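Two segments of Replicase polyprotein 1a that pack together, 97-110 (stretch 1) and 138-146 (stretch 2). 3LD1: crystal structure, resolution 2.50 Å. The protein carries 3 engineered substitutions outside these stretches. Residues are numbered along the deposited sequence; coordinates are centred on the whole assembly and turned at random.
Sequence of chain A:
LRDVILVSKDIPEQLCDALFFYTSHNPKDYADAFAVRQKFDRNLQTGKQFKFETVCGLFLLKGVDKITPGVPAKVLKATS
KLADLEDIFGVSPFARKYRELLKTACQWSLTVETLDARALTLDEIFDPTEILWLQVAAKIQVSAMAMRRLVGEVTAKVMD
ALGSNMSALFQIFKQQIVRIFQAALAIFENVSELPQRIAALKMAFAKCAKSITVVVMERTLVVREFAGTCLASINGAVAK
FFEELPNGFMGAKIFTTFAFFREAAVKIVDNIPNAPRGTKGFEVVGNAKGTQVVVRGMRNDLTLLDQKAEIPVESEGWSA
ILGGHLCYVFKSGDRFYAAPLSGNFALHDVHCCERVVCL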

# COMPACT_ATOMS: atom_id res chain seq x y z
N LYS A 97 3.16 -22.26 21.23
CA LYS A 97 2.79 -22.64 19.88
C LYS A 97 3.92 -22.24 18.90
O LYS A 97 4.28 -22.98 17.96
CB LYS A 97 1.48 -22.01 19.51
CG LYS A 97 0.41 -22.39 20.51
CD LYS A 97 -1.06 -22.09 20.02
CE LYS A 97 -1.28 -20.58 19.77
NZ LYS A 97 -2.73 -19.99 19.59
N TYR A 98 4.54 -21.10 19.19
CA TYR A 98 5.58 -20.66 18.36
C TYR A 98 6.74 -21.60 18.41
O TYR A 98 7.43 -21.79 17.35
CB TYR A 98 5.99 -19.22 18.70
CG TYR A 98 7.30 -18.71 18.08
CD1 TYR A 98 7.36 -18.25 16.74
CD2 TYR A 98 8.50 -18.62 18.87
CE1 TYR A 98 8.59 -17.72 16.18
CE2 TYR A 98 9.72 -18.10 18.31
CZ TYR A 98 9.75 -17.64 16.98
OH TYR A 98 10.94 -17.14 16.42
N ARG A 99 7.03 -22.14 19.61
CA ARG A 99 8.13 -23.10 19.71
C ARG A 99 7.73 -24.28 18.83
O ARG A 99 8.52 -24.81 18.10
CB ARG A 99 8.33 -23.62 21.14
CG ARG A 99 9.79 -24.07 21.36
CD ARG A 99 10.08 -25.28 22.25
NE ARG A 99 9.05 -25.68 23.20
CZ ARG A 99 9.18 -25.74 24.53
NH1 ARG A 99 10.34 -25.39 25.13
NH2 ARG A 99 8.14 -26.16 25.28
N GLU A 100 6.46 -24.62 18.84
CA GLU A 100 5.97 -25.70 18.03
C GLU A 100 6.13 -25.38 16.51
O GLU A 100 6.78 -26.15 15.79
CB GLU A 100 4.52 -26.08 18.42
CG GLU A 100 4.19 -27.54 18.24
CD GLU A 100 5.00 -28.40 19.28
OE1 GLU A 100 4.96 -28.08 20.50
OE2 GLU A 100 5.69 -29.37 18.88
N LEU A 101 5.57 -24.27 16.02
CA LEU A 101 5.80 -23.93 14.61
C LEU A 101 7.26 -24.08 14.19
O LEU A 101 7.50 -24.72 13.16
CB LEU A 101 5.31 -22.54 14.29
CG LEU A 101 5.21 -22.06 12.83
CD1 LEU A 101 4.15 -22.83 12.03
CD2 LEU A 101 4.83 -20.59 12.80
N LEU A 102 8.22 -23.59 15.02
CA LEU A 102 9.66 -23.71 14.72
C LEU A 102 10.11 -25.13 14.53
O LEU A 102 10.80 -25.45 13.54
CB LEU A 102 10.55 -23.12 15.78
CG LEU A 102 10.60 -21.59 15.67
CD1 LEU A 102 11.25 -20.90 16.93
CD2 LEU A 102 11.25 -21.08 14.37
N LYS A 103 9.69 -25.95 15.49
CA LYS A 103 9.88 -27.37 15.47
C LYS A 103 9.43 -28.04 14.18
O LYS A 103 10.13 -28.86 13.64
CB LYS A 103 9.21 -28.04 16.69
CG LYS A 103 10.23 -28.52 17.75
CD LYS A 103 9.81 -28.30 19.26
CE LYS A 103 11.05 -28.55 20.25
NZ LYS A 103 10.74 -28.56 21.75
N THR A 104 8.29 -27.64 13.63
CA THR A 104 7.83 -28.19 12.36
C THR A 104 8.41 -27.51 11.09
O THR A 104 7.98 -27.81 10.00
CB THR A 104 6.28 -28.24 12.30
OG1 THR A 104 5.71 -26.92 12.39
CG2 THR A 104 5.71 -29.14 13.36
N ALA A 105 9.38 -26.60 11.20
CA ALA A 105 9.81 -25.87 9.97
C ALA A 105 10.57 -26.81 9.08
O ALA A 105 10.57 -26.70 7.86
CB ALA A 105 10.66 -24.71 10.29
N CYS A 106 11.19 -27.75 9.71
CA CYS A 106 11.92 -28.70 9.01
C CYS A 106 10.94 -29.39 8.03
O CYS A 106 11.38 -29.95 7.02
CB CYS A 106 12.59 -29.63 10.01
SG CYS A 106 11.37 -30.60 11.00
N GLN A 107 9.62 -29.28 8.24
CA GLN A 107 8.70 -29.77 7.22
C GLN A 107 8.13 -28.71 6.39
O GLN A 107 8.19 -28.83 5.19
CB GLN A 107 7.52 -30.57 7.77
CG GLN A 107 7.96 -31.73 8.62
CD GLN A 107 6.96 -31.99 9.76
OE1 GLN A 107 5.86 -31.41 9.82
NE2 GLN A 107 7.35 -32.84 10.68
N TRP A 108 7.55 -27.66 6.97
CA TRP A 108 6.77 -26.74 6.14
C TRP A 108 7.60 -25.73 5.32
O TRP A 108 7.11 -25.09 4.38
CB TRP A 108 5.67 -26.08 6.95
CG TRP A 108 6.14 -25.37 8.22
CD1 TRP A 108 6.02 -25.85 9.51
CD2 TRP A 108 6.79 -24.09 8.33
NE1 TRP A 108 6.57 -24.96 10.40
CE2 TRP A 108 7.03 -23.87 9.72
CE3 TRP A 108 7.22 -23.12 7.41
CZ2 TRP A 108 7.68 -22.67 10.22
CZ3 TRP A 108 7.88 -21.92 7.88
CH2 TRP A 108 8.05 -21.69 9.28
N SER A 109 8.87 -25.60 5.65
CA SER A 109 9.73 -24.72 4.89
C SER A 109 10.54 -25.35 3.77
O SER A 109 11.35 -24.65 3.15
CB SER A 109 10.66 -23.93 5.80
OG SER A 109 11.66 -24.72 6.40
N LEU A 110 10.31 -26.63 3.52
CA LEU A 110 10.96 -27.43 2.44
C LEU A 110 10.97 -26.69 1.09
O LEU A 110 12.05 -26.45 0.57
CB LEU A 110 10.25 -28.81 2.31
CG LEU A 110 10.91 -30.01 2.99
CD1 LEU A 110 11.80 -29.58 4.12
CD2 LEU A 110 9.97 -31.17 3.39
N ALA A 138 10.82 -11.43 14.07
CA ALA A 138 12.23 -11.40 13.59
C ALA A 138 12.68 -12.64 12.79
O ALA A 138 13.53 -12.52 11.88
CB ALA A 138 13.23 -11.15 14.77
N LYS A 139 12.24 -13.84 13.13
CA LYS A 139 12.83 -14.96 12.42
C LYS A 139 12.31 -15.01 11.01
O LYS A 139 11.08 -15.16 10.71
CB LYS A 139 12.72 -16.34 13.10
CG LYS A 139 14.01 -17.23 12.85
CD LYS A 139 13.79 -18.69 12.93
CE LYS A 139 15.08 -19.54 12.76
NZ LYS A 139 16.25 -18.67 13.25
N ILE A 140 13.26 -14.86 10.13
CA ILE A 140 12.90 -14.60 8.77
C ILE A 140 11.96 -15.67 8.25
O ILE A 140 10.88 -15.40 7.66
CB ILE A 140 14.16 -14.52 7.98
CG1 ILE A 140 14.88 -13.21 8.31
CG2 ILE A 140 13.88 -14.67 6.52
CD1 ILE A 140 16.36 -13.21 7.92
N GLN A 141 12.35 -16.90 8.47
CA GLN A 141 11.67 -18.03 7.96
C GLN A 141 10.23 -18.08 8.43
O GLN A 141 9.37 -18.62 7.74
CB GLN A 141 12.49 -19.26 8.43
CG GLN A 141 11.93 -20.68 8.23
CD GLN A 141 12.62 -21.71 9.21
OE1 GLN A 141 12.79 -22.87 8.87
NE2 GLN A 141 13.03 -21.26 10.40
N VAL A 142 9.92 -17.45 9.57
CA VAL A 142 8.53 -17.43 9.99
C VAL A 142 7.78 -16.26 9.39
O VAL A 142 6.67 -16.43 8.81
CB VAL A 142 8.37 -17.41 11.57
CG1 VAL A 142 6.92 -16.96 12.03
CG2 VAL A 142 8.78 -18.74 12.17
N SER A 143 8.32 -15.07 9.55
CA SER A 143 7.63 -13.92 8.98
C SER A 143 7.39 -14.13 7.46
O SER A 143 6.26 -13.93 6.96
CB SER A 143 8.38 -12.63 9.27
OG SER A 143 9.76 -12.79 8.95
N ALA A 144 8.40 -14.66 6.74
CA ALA A 144 8.22 -14.77 5.25
C ALA A 144 7.09 -15.71 4.90
O ALA A 144 6.32 -15.43 3.98
CB ALA A 144 9.44 -15.18 4.58
N MET A 145 6.97 -16.79 5.66
CA MET A 145 5.89 -17.77 5.44
C MET A 145 4.59 -17.13 5.79
O MET A 145 3.69 -17.12 4.98
CB MET A 145 6.13 -19.04 6.34
CG MET A 145 5.00 -20.17 6.31
SD MET A 145 3.62 -19.64 7.31
CE MET A 145 4.30 -19.59 8.93
N ALA A 146 4.47 -16.55 6.99
CA ALA A 146 3.18 -15.90 7.44
C ALA A 146 2.70 -14.76 6.56
O ALA A 146 1.47 -14.59 6.38
CB ALA A 146 3.27 -15.40 8.96

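The rule that governs this contact is apolar packing between helices that cross almost at right angles. Helix 97-103 and helix 140-146 meet at 92°, with axes 11.2 Å apart at closest approach, a spacing wide enough for side chains to fill the gap. Val 142 is the knob: its side chain sits among Tyr 98, Leu 101, Leu 102 and Trp 108. Its CG2 lies 4.1 Å from Tyr 98 CE1, 4.1 Å from Leu 102 CD2 and 4.2 Å from Trp 108 CH2, the last at the edge of the indole, while its CG1 is 4.3 Å from Leu 101 CD2. One small branched residue thus touches four larger ones.

A turn further along, Met 145 extends the apolar surface. Its CE packs 4.0 Å from Leu 101 CD2, its CB lies 3.7 Å from Trp 108 CZ3, and its SD stands 5.2 Å from the centroid of the six-membered ring of Trp 108, an oblique sulfur-aromatic approach. At the other end, the aliphatic part of Lys 139 does apolar work, with CD 3.8 Å from Leu 102 CD2, while the end of the chain leads away.

Polar groups contribute no hydrogen bond across the contact. Gln 141 nonetheless reaches Ala 105, Trp 108 and Ser 109: its OE1 comes within 3.2 Å of Ala 105 CB and 3.3 Å of Ser 109 OG, and its backbone O lies 3.6 Å from Trp 108 CZ3, near the ring plane.

Within stretch 1, side-chain hydrogen bonds hold contact residues to their own backbone. Trp 108 NE1 donates to Leu 101 O at 2.9 Å, tying the indole back to the preceding helix while its six-membered ring reaches the partner. Ser 109 OG likewise donates to Ala 105 O at 2.7 Å. The side-chain hydrogen bonds of Trp 108 and Ser 109 stay within stretch 1; packing, mostly apolar, joins the two segments.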